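Local coordinates for capsid protein VP1 (PDB 6Y5Z) that probably builds the T=7 icosahedral capsid of human polyomavirus 12, assembling as pentamers that are linked by disulfides, at residues Ile7-Val12 with Asn227-Leu232; Thr20-Phe25 with Ile70-Leu75; Met103-Tyr108 with Gly117-Gly122; Pro211-Thr216 with Asp244-Phe249. All coordinates share one frame; numbering follows the deposited sequence.

Contact 1. Residues Ile7-Val12 with Asn227-Leu232; sequences IEVLDV and NGVGPL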
loop_
_atom_site.group_PDB
_atom_site.type_symbol
_atom_site.label_atom_id
_atom_site.label_comp_id
_atom_site.label_asym_id
_atom_site.label_seq_id
_atom_site.Cartn_x
_atom_site.Cartn_y
_atom_site.Cartn_z
ATOM N N ILE D 7 30.368 -21.395 -15.904
ATOM C CA ILE D 7 29.731 -22.739 -16.063
ATOM C C ILE D 7 28.910 -22.738 -17.362
ATOM O O ILE D 7 28.090 -21.805 -17.526
ATOM C CB ILE D 7 28.882 -23.067 -14.816
ATOM C CG1 ILE D 7 29.734 -23.025 -13.542
ATOM C CG2 ILE D 7 28.159 -24.402 -14.981
ATOM C CD1 ILE D 7 28.967 -23.276 -12.266
ATOM N N GLU D 8 29.142 -23.714 -18.254
ATOM C CA GLU D 8 28.366 -23.950 -19.506
ATOM C C GLU D 8 27.212 -24.920 -19.212
ATOM O O GLU D 8 27.456 -26.113 -18.983
ATOM C CB GLU D 8 29.239 -24.510 -20.621
ATOM N N VAL D 9 25.979 -24.412 -19.230
ATOM C CA VAL D 9 24.795 -25.126 -18.685
ATOM C C VAL D 9 24.173 -25.967 -19.805
ATOM O O VAL D 9 23.926 -25.429 -20.911
ATOM C CB VAL D 9 23.811 -24.121 -18.073
ATOM C CG1 VAL D 9 22.620 -24.824 -17.458
ATOM C CG2 VAL D 9 24.513 -23.259 -17.025
ATOM N N LEU D 10 23.883 -27.231 -19.511
ATOM C CA LEU D 10 23.252 -28.174 -20.470
ATOM C C LEU D 10 21.844 -28.496 -19.970
ATOM O O LEU D 10 21.205 -27.593 -19.407
ATOM C CB LEU D 10 24.155 -29.406 -20.623
ATOM C CG LEU D 10 25.586 -29.103 -21.077
ATOM C CD1 LEU D 10 26.424 -30.377 -21.143
ATOM C CD2 LEU D 10 25.584 -28.394 -22.415
ATOM N N ASP D 11 21.333 -29.700 -20.179
ATOM C CA ASP D 11 19.907 -29.997 -19.881
ATOM C C ASP D 11 19.706 -30.353 -18.409
ATOM O O ASP D 11 20.606 -30.937 -17.767
ATOM C CB ASP D 11 19.367 -31.099 -20.799
ATOM C CG ASP D 11 18.719 -30.558 -22.067
ATOM O OD1 ASP D 11 19.067 -29.425 -22.484
ATOM O OD2 ASP D 11 17.816 -31.239 -22.599
ATOM N N VAL D 12 18.517 -30.052 -17.906
ATOM C CA VAL D 12 18.032 -30.614 -16.620
ATOM C C VAL D 12 17.900 -32.128 -16.781
ATOM O O VAL D 12 17.588 -32.599 -17.904
ATOM C CB VAL D 12 16.720 -29.984 -16.125
ATOM C CG1 VAL D 12 16.889 -28.489 -15.889
ATOM C CG2 VAL D 12 15.561 -30.276 -17.051
ATOM N N ASN D 227 17.045 -16.945 -18.343
ATOM C CA ASN D 227 17.392 -18.065 -19.255
ATOM C C ASN D 227 16.842 -19.395 -18.722
ATOM O O ASN D 227 17.127 -20.435 -19.332
ATOM C CB ASN D 227 18.900 -18.121 -19.494
ATOM C CG ASN D 227 19.411 -16.875 -20.183
ATOM O OD1 ASN D 227 18.788 -16.389 -21.119
ATOM N ND2 ASN D 227 20.522 -16.347 -19.712
ATOM N N GLY D 228 16.101 -19.392 -17.605
ATOM C CA GLY D 228 15.537 -20.621 -17.034
ATOM C C GLY D 228 16.549 -21.351 -16.162
ATOM O O GLY D 228 16.322 -22.530 -15.889
ATOM N N VAL D 229 17.594 -20.670 -15.693
ATOM C CA VAL D 229 18.662 -21.342 -14.880
ATOM C C VAL D 229 18.670 -20.780 -13.456
ATOM O O VAL D 229 18.796 -19.548 -13.268
ATOM C CB VAL D 229 20.050 -21.217 -15.519
ATOM C CG1 VAL D 229 21.062 -22.026 -14.726
ATOM C CG2 VAL D 229 20.028 -21.646 -16.983
ATOM N N GLY D 230 18.513 -21.667 -12.479
ATOM C CA GLY D 230 18.634 -21.310 -11.058
ATOM C C GLY D 230 20.084 -21.266 -10.591
ATOM O O GLY D 230 21.004 -21.631 -11.328
ATOM N N PRO D 231 20.326 -20.808 -9.347
ATOM C CA PRO D 231 21.665 -20.917 -8.763
ATOM C C PRO D 231 22.193 -22.363 -8.862
ATOM O O PRO D 231 21.440 -23.294 -8.571
ATOM C CB PRO D 231 21.455 -20.478 -7.313
ATOM C CG PRO D 231 20.226 -19.549 -7.395
ATOM C CD PRO D 231 19.350 -20.154 -8.468
ATOM N N LEU D 232 23.471 -22.520 -9.237
ATOM C CA LEU D 232 24.138 -23.841 -9.380
ATOM C C LEU D 232 25.092 -24.016 -8.197
ATOM O O LEU D 232 25.956 -23.178 -7.993
ATOM C CB LEU D 232 24.841 -23.914 -10.733
ATOM C CG LEU D 232 23.943 -23.809 -11.964
ATOM C CD1 LEU D 232 24.791 -23.777 -13.218
ATOM C CD2 LEU D 232 22.973 -24.976 -12.050
#

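Contact 2. Residues Thr20-Phe25 with Ile70-Leu75; sequences TQIEAF and IPLPLL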
loop_
_atom_site.group_PDB
_atom_site.type_symbol
_atom_site.label_atom_id
_atom_site.label_comp_id
_atom_site.label_asym_id
_atom_site.label_seq_id
_atom_site.Cartn_x
_atom_site.Cartn_y
_atom_site.Cartn_z
ATOM N N THR D 20 15.479 -32.911 -5.127
ATOM C CA THR D 20 15.558 -33.007 -3.648
ATOM C C THR D 20 14.995 -31.708 -3.072
ATOM O O THR D 20 14.936 -30.711 -3.819
ATOM C CB THR D 20 16.977 -33.397 -3.210
ATOM O OG1 THR D 20 16.886 -33.935 -1.889
ATOM C CG2 THR D 20 17.969 -32.256 -3.250
ATOM N N GLN D 21 14.493 -31.752 -1.837
ATOM C CA GLN D 21 14.061 -30.556 -1.064
ATOM C C GLN D 21 15.025 -30.435 0.118
ATOM O O GLN D 21 15.338 -31.467 0.735
ATOM C CB GLN D 21 12.607 -30.646 -0.573
ATOM C CG GLN D 21 11.549 -30.792 -1.672
ATOM C CD GLN D 21 11.157 -29.534 -2.421
ATOM O OE1 GLN D 21 10.760 -29.574 -3.592
ATOM N NE2 GLN D 21 11.239 -28.395 -1.751
ATOM N N ILE D 22 15.522 -29.233 0.379
ATOM C CA ILE D 22 16.432 -28.941 1.521
ATOM C C ILE D 22 15.696 -27.927 2.386
ATOM O O ILE D 22 15.341 -26.846 1.853
ATOM C CB ILE D 22 17.763 -28.365 1.014
ATOM C CG1 ILE D 22 18.495 -29.358 0.106
ATOM C CG2 ILE D 22 18.624 -27.916 2.176
ATOM C CD1 ILE D 22 18.829 -30.673 0.779
ATOM N N GLU D 23 15.506 -28.209 3.667
ATOM C CA GLU D 23 14.857 -27.238 4.563
ATOM C C GLU D 23 15.814 -26.854 5.684
ATOM O O GLU D 23 16.694 -27.650 6.065
ATOM C CB GLU D 23 13.509 -27.793 5.022
ATOM C CG GLU D 23 13.577 -28.808 6.127
ATOM C CD GLU D 23 12.206 -29.239 6.646
ATOM O OE1 GLU D 23 12.199 -30.123 7.529
ATOM O OE2 GLU D 23 11.133 -28.715 6.168
ATOM N N ALA D 24 15.674 -25.629 6.169
ATOM C CA ALA D 24 16.496 -25.109 7.277
ATOM C C ALA D 24 15.764 -23.960 7.945
ATOM O O ALA D 24 15.042 -23.220 7.252
ATOM C CB ALA D 24 17.835 -24.673 6.768
ATOM N N PHE D 25 15.995 -23.787 9.244
ATOM C CA PHE D 25 15.660 -22.546 9.981
ATOM C C PHE D 25 16.990 -21.845 10.268
ATOM O O PHE D 25 17.922 -22.514 10.716
ATOM C CB PHE D 25 14.886 -22.847 11.263
ATOM C CG PHE D 25 13.450 -23.317 11.124
ATOM C CD1 PHE D 25 12.407 -22.411 11.036
ATOM C CD2 PHE D 25 13.139 -24.665 11.175
ATOM C CE1 PHE D 25 11.087 -22.849 10.975
ATOM C CE2 PHE D 25 11.823 -25.106 11.109
ATOM C CZ PHE D 25 10.798 -24.197 11.017
ATOM N N ILE D 70 24.332 -25.496 3.618
ATOM C CA ILE D 70 23.702 -26.837 3.783
ATOM C C ILE D 70 24.393 -27.801 2.825
ATOM O O ILE D 70 24.398 -27.585 1.609
ATOM C CB ILE D 70 22.181 -26.806 3.529
ATOM C CG1 ILE D 70 21.472 -25.631 4.211
ATOM C CG2 ILE D 70 21.592 -28.138 3.955
ATOM C CD1 ILE D 70 21.623 -25.581 5.708
ATOM N N PRO D 71 24.972 -28.918 3.331
ATOM C CA PRO D 71 25.575 -29.901 2.440
ATOM C C PRO D 71 24.508 -30.617 1.603
ATOM O O PRO D 71 23.431 -30.861 2.110
ATOM C CB PRO D 71 26.272 -30.893 3.380
ATOM C CG PRO D 71 26.294 -30.216 4.750
ATOM C CD PRO D 71 25.113 -29.272 4.755
ATOM N N LEU D 72 24.829 -30.900 0.334
ATOM C CA LEU D 72 23.905 -31.563 -0.621
ATOM C C LEU D 72 24.428 -32.950 -0.966
ATOM O O LEU D 72 25.623 -33.197 -0.856
ATOM C CB LEU D 72 23.789 -30.728 -1.893
ATOM C CG LEU D 72 23.310 -29.298 -1.639
ATOM C CD1 LEU D 72 23.332 -28.496 -2.925
ATOM C CD2 LEU D 72 21.934 -29.298 -0.999
ATOM N N PRO D 73 23.550 -33.859 -1.438
ATOM C CA PRO D 73 24.000 -35.173 -1.904
ATOM C C PRO D 73 25.110 -35.036 -2.958
ATOM O O PRO D 73 25.044 -34.206 -3.871
ATOM C CB PRO D 73 22.717 -35.829 -2.449
ATOM C CG PRO D 73 21.587 -35.092 -1.753
ATOM C CD PRO D 73 22.099 -33.666 -1.610
ATOM N N LEU D 74 26.167 -35.840 -2.800
ATOM C CA LEU D 74 27.322 -35.834 -3.724
ATOM C C LEU D 74 26.848 -36.276 -5.113
ATOM O O LEU D 74 26.046 -37.238 -5.187
ATOM C CB LEU D 74 28.380 -36.774 -3.135
ATOM C CG LEU D 74 29.605 -37.064 -3.998
ATOM C CD1 LEU D 74 30.434 -35.809 -4.252
ATOM C CD2 LEU D 74 30.455 -38.135 -3.322
ATOM N N LEU D 75 27.291 -35.596 -6.167
ATOM C CA LEU D 75 26.818 -35.881 -7.544
ATOM C C LEU D 75 27.908 -36.464 -8.445
ATOM O O LEU D 75 27.536 -37.265 -9.327
ATOM C CB LEU D 75 26.275 -34.588 -8.158
ATOM C CG LEU D 75 24.967 -34.096 -7.550
ATOM C CD1 LEU D 75 24.564 -32.766 -8.167
ATOM C CD2 LEU D 75 23.856 -35.125 -7.711
#

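Contact 3. Residues Met103-Tyr108 with Gly117-Gly122; sequences MNVHDY and GHPVVG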
loop_
_atom_site.group_PDB
_atom_site.type_symbol
_atom_site.label_atom_id
_atom_site.label_comp_id
_atom_site.label_asym_id
_atom_site.label_seq_id
_atom_site.Cartn_x
_atom_site.Cartn_y
_atom_site.Cartn_z
ATOM N N MET D 103 2.295 -10.034 19.713
ATOM C CA MET D 103 0.947 -9.828 20.294
ATOM C C MET D 103 0.990 -10.048 21.808
ATOM O O MET D 103 -0.046 -9.888 22.449
ATOM C CB MET D 103 -0.088 -10.741 19.639
ATOM C CG MET D 103 -0.155 -10.632 18.117
ATOM S SD MET D 103 -0.698 -9.005 17.474
ATOM C CE MET D 103 -2.363 -8.960 18.125
ATOM N N ASN D 104 2.169 -10.324 22.372
ATOM C CA ASN D 104 2.378 -10.309 23.836
ATOM C C ASN D 104 2.554 -8.856 24.298
ATOM O O ASN D 104 3.634 -8.288 24.046
ATOM C CB ASN D 104 3.578 -11.170 24.198
ATOM C CG ASN D 104 3.930 -11.142 25.662
ATOM O OD1 ASN D 104 3.458 -10.298 26.430
ATOM N ND2 ASN D 104 4.740 -12.115 26.076
ATOM N N VAL D 105 1.552 -8.284 24.961
ATOM C CA VAL D 105 1.625 -6.895 25.481
ATOM C C VAL D 105 1.417 -6.910 27.004
ATOM O O VAL D 105 1.023 -5.865 27.571
ATOM C CB VAL D 105 0.632 -5.993 24.725
ATOM C CG1 VAL D 105 1.058 -5.833 23.268
ATOM C CG2 VAL D 105 -0.811 -6.471 24.827
ATOM N N HIS D 106 1.694 -8.052 27.639
ATOM C CA HIS D 106 1.608 -8.199 29.115
ATOM C C HIS D 106 3.015 -8.311 29.712
ATOM O O HIS D 106 3.115 -8.328 30.939
ATOM C CB HIS D 106 0.719 -9.385 29.495
ATOM C CG HIS D 106 1.291 -10.689 29.068
ATOM N ND1 HIS D 106 2.338 -11.274 29.727
ATOM C CD2 HIS D 106 0.982 -11.499 28.031
ATOM C CE1 HIS D 106 2.668 -12.383 29.104
ATOM N NE2 HIS D 106 1.857 -12.540 28.057
ATOM N N ASP D 107 4.047 -8.430 28.888
ATOM C CA ASP D 107 5.441 -8.545 29.390
ATOM C C ASP D 107 5.846 -7.229 30.055
ATOM O O ASP D 107 5.078 -6.241 30.012
ATOM C CB ASP D 107 6.425 -8.885 28.277
ATOM C CG ASP D 107 7.737 -9.499 28.756
ATOM O OD1 ASP D 107 7.925 -9.732 30.015
ATOM O OD2 ASP D 107 8.572 -9.751 27.878
ATOM N N TYR D 108 7.005 -7.244 30.703
ATOM C CA TYR D 108 7.549 -6.079 31.433
ATOM C C TYR D 108 7.994 -5.046 30.395
ATOM O O TYR D 108 9.140 -5.119 29.912
ATOM C CB TYR D 108 8.670 -6.575 32.339
ATOM C CG TYR D 108 9.327 -5.507 33.162
ATOM C CD1 TYR D 108 8.596 -4.537 33.819
ATOM C CD2 TYR D 108 10.701 -5.496 33.292
ATOM C CE1 TYR D 108 9.220 -3.577 34.604
ATOM C CE2 TYR D 108 11.335 -4.549 34.075
ATOM C CZ TYR D 108 10.597 -3.586 34.723
ATOM O OH TYR D 108 11.252 -2.654 35.480
ATOM N N GLY D 117 1.192 -3.079 27.270
ATOM C CA GLY D 117 2.628 -2.894 27.022
ATOM C C GLY D 117 2.885 -2.412 25.610
ATOM O O GLY D 117 2.270 -2.954 24.678
ATOM N N HIS D 118 3.779 -1.450 25.428
ATOM C CA HIS D 118 4.062 -0.913 24.073
ATOM C C HIS D 118 4.808 -1.971 23.287
ATOM O O HIS D 118 5.913 -2.354 23.631
ATOM C CB HIS D 118 4.836 0.397 24.140
ATOM C CG HIS D 118 4.069 1.494 24.756
ATOM N ND1 HIS D 118 4.512 2.801 24.690
ATOM C CD2 HIS D 118 2.866 1.527 25.365
ATOM C CE1 HIS D 118 3.617 3.583 25.276
ATOM N NE2 HIS D 118 2.613 2.832 25.702
ATOM N N PRO D 119 4.253 -2.480 22.178
ATOM C CA PRO D 119 4.917 -3.551 21.452
ATOM C C PRO D 119 6.064 -3.044 20.575
ATOM O O PRO D 119 6.269 -1.845 20.407
ATOM C CB PRO D 119 3.775 -4.148 20.633
ATOM C CG PRO D 119 2.907 -2.946 20.337
ATOM C CD PRO D 119 2.949 -2.113 21.598
ATOM N N VAL D 120 6.765 -4.011 19.985
ATOM C CA VAL D 120 7.937 -3.754 19.122
ATOM C C VAL D 120 7.533 -2.866 17.952
ATOM O O VAL D 120 6.599 -3.220 17.193
ATOM C CB VAL D 120 8.568 -5.062 18.637
ATOM C CG1 VAL D 120 9.599 -4.801 17.560
ATOM C CG2 VAL D 120 9.202 -5.817 19.805
ATOM N N VAL D 121 8.256 -1.771 17.778
ATOM C CA VAL D 121 8.009 -0.838 16.643
ATOM C C VAL D 121 9.343 -0.243 16.197
ATOM O O VAL D 121 10.350 -0.276 16.945
ATOM C CB VAL D 121 7.004 0.270 17.004
ATOM C CG1 VAL D 121 5.588 -0.249 17.209
ATOM C CG2 VAL D 121 7.453 1.047 18.218
ATOM N N GLY D 122 9.334 0.370 15.026
ATOM C CA GLY D 122 10.498 1.065 14.478
ATOM C C GLY D 122 10.919 0.500 13.151
ATOM O O GLY D 122 10.074 0.004 12.388
#

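Contact 4. Residues Pro211-Thr216 with Asp244-Phe249; sequences PVLTFT and DVMGWF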
loop_
_atom_site.group_PDB
_atom_site.type_symbol
_atom_site.label_atom_id
_atom_site.label_comp_id
_atom_site.label_asym_id
_atom_site.label_seq_id
_atom_site.Cartn_x
_atom_site.Cartn_y
_atom_site.Cartn_z
ATOM N N PRO D 211 5.475 -2.600 12.665
ATOM C CA PRO D 211 5.987 -3.691 11.845
ATOM C C PRO D 211 4.843 -4.387 11.103
ATOM O O PRO D 211 3.728 -4.407 11.607
ATOM C CB PRO D 211 6.614 -4.663 12.843
ATOM C CG PRO D 211 5.893 -4.385 14.146
ATOM C CD PRO D 211 5.531 -2.909 14.107
ATOM N N VAL D 212 5.153 -4.913 9.921
ATOM C CA VAL D 212 4.179 -5.583 9.005
ATOM C C VAL D 212 4.773 -6.928 8.586
ATOM O O VAL D 212 5.955 -6.949 8.222
ATOM C CB VAL D 212 3.901 -4.718 7.763
ATOM C CG1 VAL D 212 2.889 -5.381 6.840
ATOM C CG2 VAL D 212 3.463 -3.309 8.143
ATOM N N LEU D 213 3.994 -7.999 8.625
ATOM C CA LEU D 213 4.497 -9.285 8.112
ATOM C C LEU D 213 3.329 -10.083 7.548
ATOM O O LEU D 213 2.236 -10.056 8.123
ATOM C CB LEU D 213 5.221 -10.022 9.237
ATOM C CG LEU D 213 6.269 -11.029 8.781
ATOM C CD1 LEU D 213 7.530 -10.339 8.246
ATOM C CD2 LEU D 213 6.647 -11.930 9.933
ATOM N N THR D 214 3.558 -10.755 6.444
ATOM C CA THR D 214 2.632 -11.801 5.953
ATOM C C THR D 214 3.291 -13.164 6.147
ATOM O O THR D 214 4.545 -13.266 6.209
ATOM C CB THR D 214 2.198 -11.548 4.515
ATOM O OG1 THR D 214 3.356 -11.737 3.712
ATOM C CG2 THR D 214 1.602 -10.174 4.321
ATOM N N PHE D 215 2.467 -14.193 6.258
ATOM C CA PHE D 215 2.956 -15.572 6.453
ATOM C C PHE D 215 1.940 -16.494 5.809
ATOM O O PHE D 215 0.733 -16.194 5.788
ATOM C CB PHE D 215 3.237 -15.848 7.925
ATOM C CG PHE D 215 2.081 -15.590 8.850
ATOM C CD1 PHE D 215 1.159 -16.590 9.123
ATOM C CD2 PHE D 215 1.901 -14.350 9.450
ATOM C CE1 PHE D 215 0.097 -16.357 9.982
ATOM C CE2 PHE D 215 0.834 -14.113 10.300
ATOM C CZ PHE D 215 -0.073 -15.122 10.565
ATOM N N THR D 216 2.453 -17.523 5.160
ATOM C CA THR D 216 1.637 -18.492 4.403
ATOM C C THR D 216 2.588 -19.624 4.042
ATOM O O THR D 216 3.806 -19.405 4.112
ATOM C CB THR D 216 0.964 -17.867 3.175
ATOM O OG1 THR D 216 0.128 -18.834 2.524
ATOM C CG2 THR D 216 1.958 -17.307 2.172
ATOM N N ASP D 244 16.244 -10.407 9.510
ATOM C CA ASP D 244 14.823 -10.060 9.723
ATOM C C ASP D 244 14.681 -9.289 11.024
ATOM O O ASP D 244 14.257 -9.857 12.044
ATOM C CB ASP D 244 13.973 -11.326 9.677
ATOM C CG ASP D 244 13.975 -11.928 8.287
ATOM O OD1 ASP D 244 13.335 -11.323 7.397
ATOM O OD2 ASP D 244 14.665 -12.984 8.071
ATOM N N VAL D 245 15.006 -8.001 10.951
ATOM C CA VAL D 245 14.834 -7.026 12.062
ATOM C C VAL D 245 13.381 -6.559 12.049
ATOM O O VAL D 245 12.945 -6.019 11.019
ATOM C CB VAL D 245 15.768 -5.814 11.913
ATOM C CG1 VAL D 245 15.465 -4.762 12.976
ATOM C CG2 VAL D 245 17.226 -6.244 11.964
ATOM N N MET D 246 12.678 -6.694 13.170
ATOM C CA MET D 246 11.243 -6.337 13.285
ATOM C C MET D 246 11.049 -4.960 13.914
ATOM O O MET D 246 9.928 -4.456 13.864
ATOM C CB MET D 246 10.511 -7.370 14.136
ATOM C CG MET D 246 10.522 -8.750 13.539
ATOM S SD MET D 246 9.669 -8.831 11.949
ATOM C CE MET D 246 7.983 -8.421 12.405
ATOM N N GLY D 247 12.101 -4.361 14.471
ATOM C CA GLY D 247 12.018 -3.063 15.139
ATOM C C GLY D 247 12.722 -3.110 16.466
ATOM O O GLY D 247 13.602 -3.996 16.646
ATOM N N TRP D 248 12.317 -2.234 17.369
ATOM C CA TRP D 248 12.916 -2.142 18.724
ATOM C C TRP D 248 11.888 -2.492 19.788
ATOM O O TRP D 248 10.731 -2.032 19.733
ATOM C CB TRP D 248 13.536 -0.764 18.987
ATOM C CG TRP D 248 14.668 -0.472 18.055
ATOM C CD1 TRP D 248 15.910 -1.034 18.044
ATOM C CD2 TRP D 248 14.643 0.453 16.961
ATOM N NE1 TRP D 248 16.664 -0.518 17.022
ATOM C CE2 TRP D 248 15.900 0.378 16.329
ATOM C CE3 TRP D 248 13.675 1.334 16.460
ATOM C CZ2 TRP D 248 16.201 1.145 15.204
ATOM C CZ3 TRP D 248 13.978 2.094 15.356
ATOM C CH2 TRP D 248 15.221 1.998 14.743
ATOM N N PHE D 249 12.366 -3.230 20.780
ATOM C CA PHE D 249 11.652 -3.572 22.030
ATOM C C PHE D 249 12.070 -2.581 23.108
ATOM O O PHE D 249 13.266 -2.269 23.183
ATOM C CB PHE D 249 12.026 -4.999 22.422
ATOM C CG PHE D 249 11.384 -5.517 23.681
ATOM C CD1 PHE D 249 12.033 -5.405 24.903
ATOM C CD2 PHE D 249 10.156 -6.166 23.655
ATOM C CE1 PHE D 249 11.445 -5.870 26.063
ATOM C CE2 PHE D 249 9.589 -6.662 24.813
ATOM C CZ PHE D 249 10.228 -6.502 26.024
#

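Contact 1. Residues Ile7-Val12 with Asn227-Leu232
Leu232 pushes one methyl, CD1, between Ile7 and Val9, two residues whose CB atoms both face the loop 227-232. The separations are equal: Leu232 CD1 lies 3.9 Å from Ile7 CG2 and also 3.9 Å from Val9 CG2. The approaches differ, however. Ile7 and Leu232 run alongside each other in opposite directions; the branch methyl CG2 of Ile7 makes the closest approach, with the end of its longer arm a little farther from Leu232 CD1. Val9 instead meets Leu232 at a slant.

The second branch of Val9 serves another neighbour. With CG1 anti to the backbone N (chi1 -178°) and CG2 beside it, the fork of Val9 opens over two partners: CG2 goes to Leu232, while CG1 meets Val229 CG2 at 4.1 Å. These two valines point straight at one another, tip to tip, and span backbones whose CA atoms are 8.1 Å apart. Branched, compact side chains suit this gap, since each valine offers two methyls close to its backbone. The contact is wholly apolar, modest in area, and graded in burial, from the buried Leu232 to the exposed Ile7. A glycerol, probably from the crystallisation liquor, lies near the Leu232 side chain.

The contact lies at the start of strand 9-26, where the chain pairs with the end of strand 257-276 through backbone bonds of Glu8 and Leu10. The loop 227-232, between strands 221-222 and 237-250, is also tied to strand 83-96, Gly230 N bonding to Glu88 and Pro231 pairing with Ala89; Met86 of the same strand touches Ile7.

Contact 2. Residues Thr20-Phe25 with Ile70-Leu75
Ile22 has the most surface buried here, and it divides its branches between two partners on 70-75. Its CG2 meets Ile70 CG2 at 3.5 Å, closer than methyls usually pack; the two isoleucines pass each other in opposite directions, so that branch methyl lies against branch methyl. In the other arm of Ile22, chi1 sets CG1 beside the backbone N and against Leu72, and the bend at chi2 (-60°) keeps CD1 over the same methyl: Leu72 CD2 is 3.6 Å from Ile22 CG1 and 3.8 Å from Ile22 CD1.

Ile70 is the second large contributor. While its CG2 takes Ile22, its CD1 extends to Ala24, reaching Ala24 CB at 4.0 Å. The single methyl of alanine leaves room for the far end of the isoleucine, and beta-branched residues suit extended strands. Leu72 joins in only through its end, its CB being turned neither at nor away from strand 9-26.

By topology, strand 9-26 belongs to one sheet of the VP1 jelly roll and strand 66-71 to the other, consistent with side chains rather than backbones meeting. Ile22 and Ala24 pair with Val268 and Phe266 on strand 257-276, Ile70 pairs with Leu238, and Leu238 and Leu240 of strand 237-250 pack against the same side chains.

Contact 3. Residues Met103-Tyr108 with Gly117-Gly122
One backbone hydrogen bond ties the two parts of this loop: Gly117 N donates to Val105 O at 2.8 Å. The bond is moderately bent at the hydrogen (151°), and the nitrogen stands a little off the carbonyl plane. Glycine suits the spot because, with no side chain, it lets the chains approach until the CA atoms of Val105 and Gly117 are 4.4 Å apart.

The van der Waals part is small and centres on Val105. Its CG1, placed beside the backbone N by chi1 of -67°, touches a polar atom, Gly117 O, at 3.4 Å and has its apolar partner in Pro119 CB at 4.1 Å. Valine and proline lie side by side, pointing the same way.

Polar side chains shape 103-108 itself. Asn104 OD1 accepts from His106 N at 3.1 Å, almost in line with the C=O bond, and weakly from Asp107 N; the same oxygen sits over the centre of the His106 ring. Asp107 OD1 takes Tyr108 N at 2.7 Å from above the carboxylate plane. His106 is fixed further by Asp55 and Glu185 of a neighbouring subunit, so the acids may favour a protonated ring.

Asn104 with His106 forms an Asx turn. The turn lies in the long connection between strands 83-96 and 124-131, which by topology is probably the DE loop of the VP1 jelly roll, here packed into the interface between subunits of the pentamer.

Contact 4. Residues Pro211-Thr216 with Asp244-Phe249
Pro211 sits directly on the backbone of Met246, and here the packing is tight: Pro211 CB comes to 3.5 Å from Met246 O, with Pro211 CG at 4.0 Å from the same oxygen. The methionine then folds back to bring its methyl to one corner of the ring, CB. Its CG lies beside the backbone N, and further bends at chi2 and chi3 (-63° and -64°) curl the thioether round until Met246 CE stands 4.0 Å from Pro211 CB. A flexible, unbranched chain suits this path, since the CB of Met246 does not point at strand 212-216 and only the end of the side chain closes in.

The contact slackens along the strand. Leu213 also faces Met246, yet its CD2 gets no nearer to Met246 CE than 4.5 Å, and beyond it the two strands diverge. The solvent side belongs to Val212 and Thr214, which alternate with the buried Leu213 and Phe215; Val212 has its CB turned away from 244-249.

Met246 and Gly247 both pair with Arg260, consistent with a beta bulge, and the unusual backbone angles of Gly247 are ones that glycine tolerates well. Strand 212-216 pairs antiparallel with a strand of a neighbouring subunit, so the sheet continues across the interface.

The chemistry across these segments is packing of the methionine methyl against a proline and, more loosely, a leucine, with the peptide oxygen of Met246 as the polar atom touched. Such contacts fix spacing but little direction; the direction of the strands comes from backbone pairing with other strands and with the neighbouring subunit.

In the fold
Contacts 3 and 4 are buried, contact 1 is partly buried and contact 2 lies near the surface. Contacts 1 and 2 share strand 9-26, with centres about 18 Å apart, and both are purely apolar. Contacts 2 and 4 each use one of two strands, 66-71 and 237-250, that are neighbours in the sheet. Contact 3 alone carries a hydrogen bond between its segments, one backbone bond within a loop; the strands elsewhere make theirs to further strands. Contact 3 adjoins contact 4, where Val121 O probably bonds to Trp248 N at 2.8 Å. Contacts 2, 3 and 4 touch a neighbouring subunit, whereas contact 1, about 47 Å from contact 3 between centres, touches none.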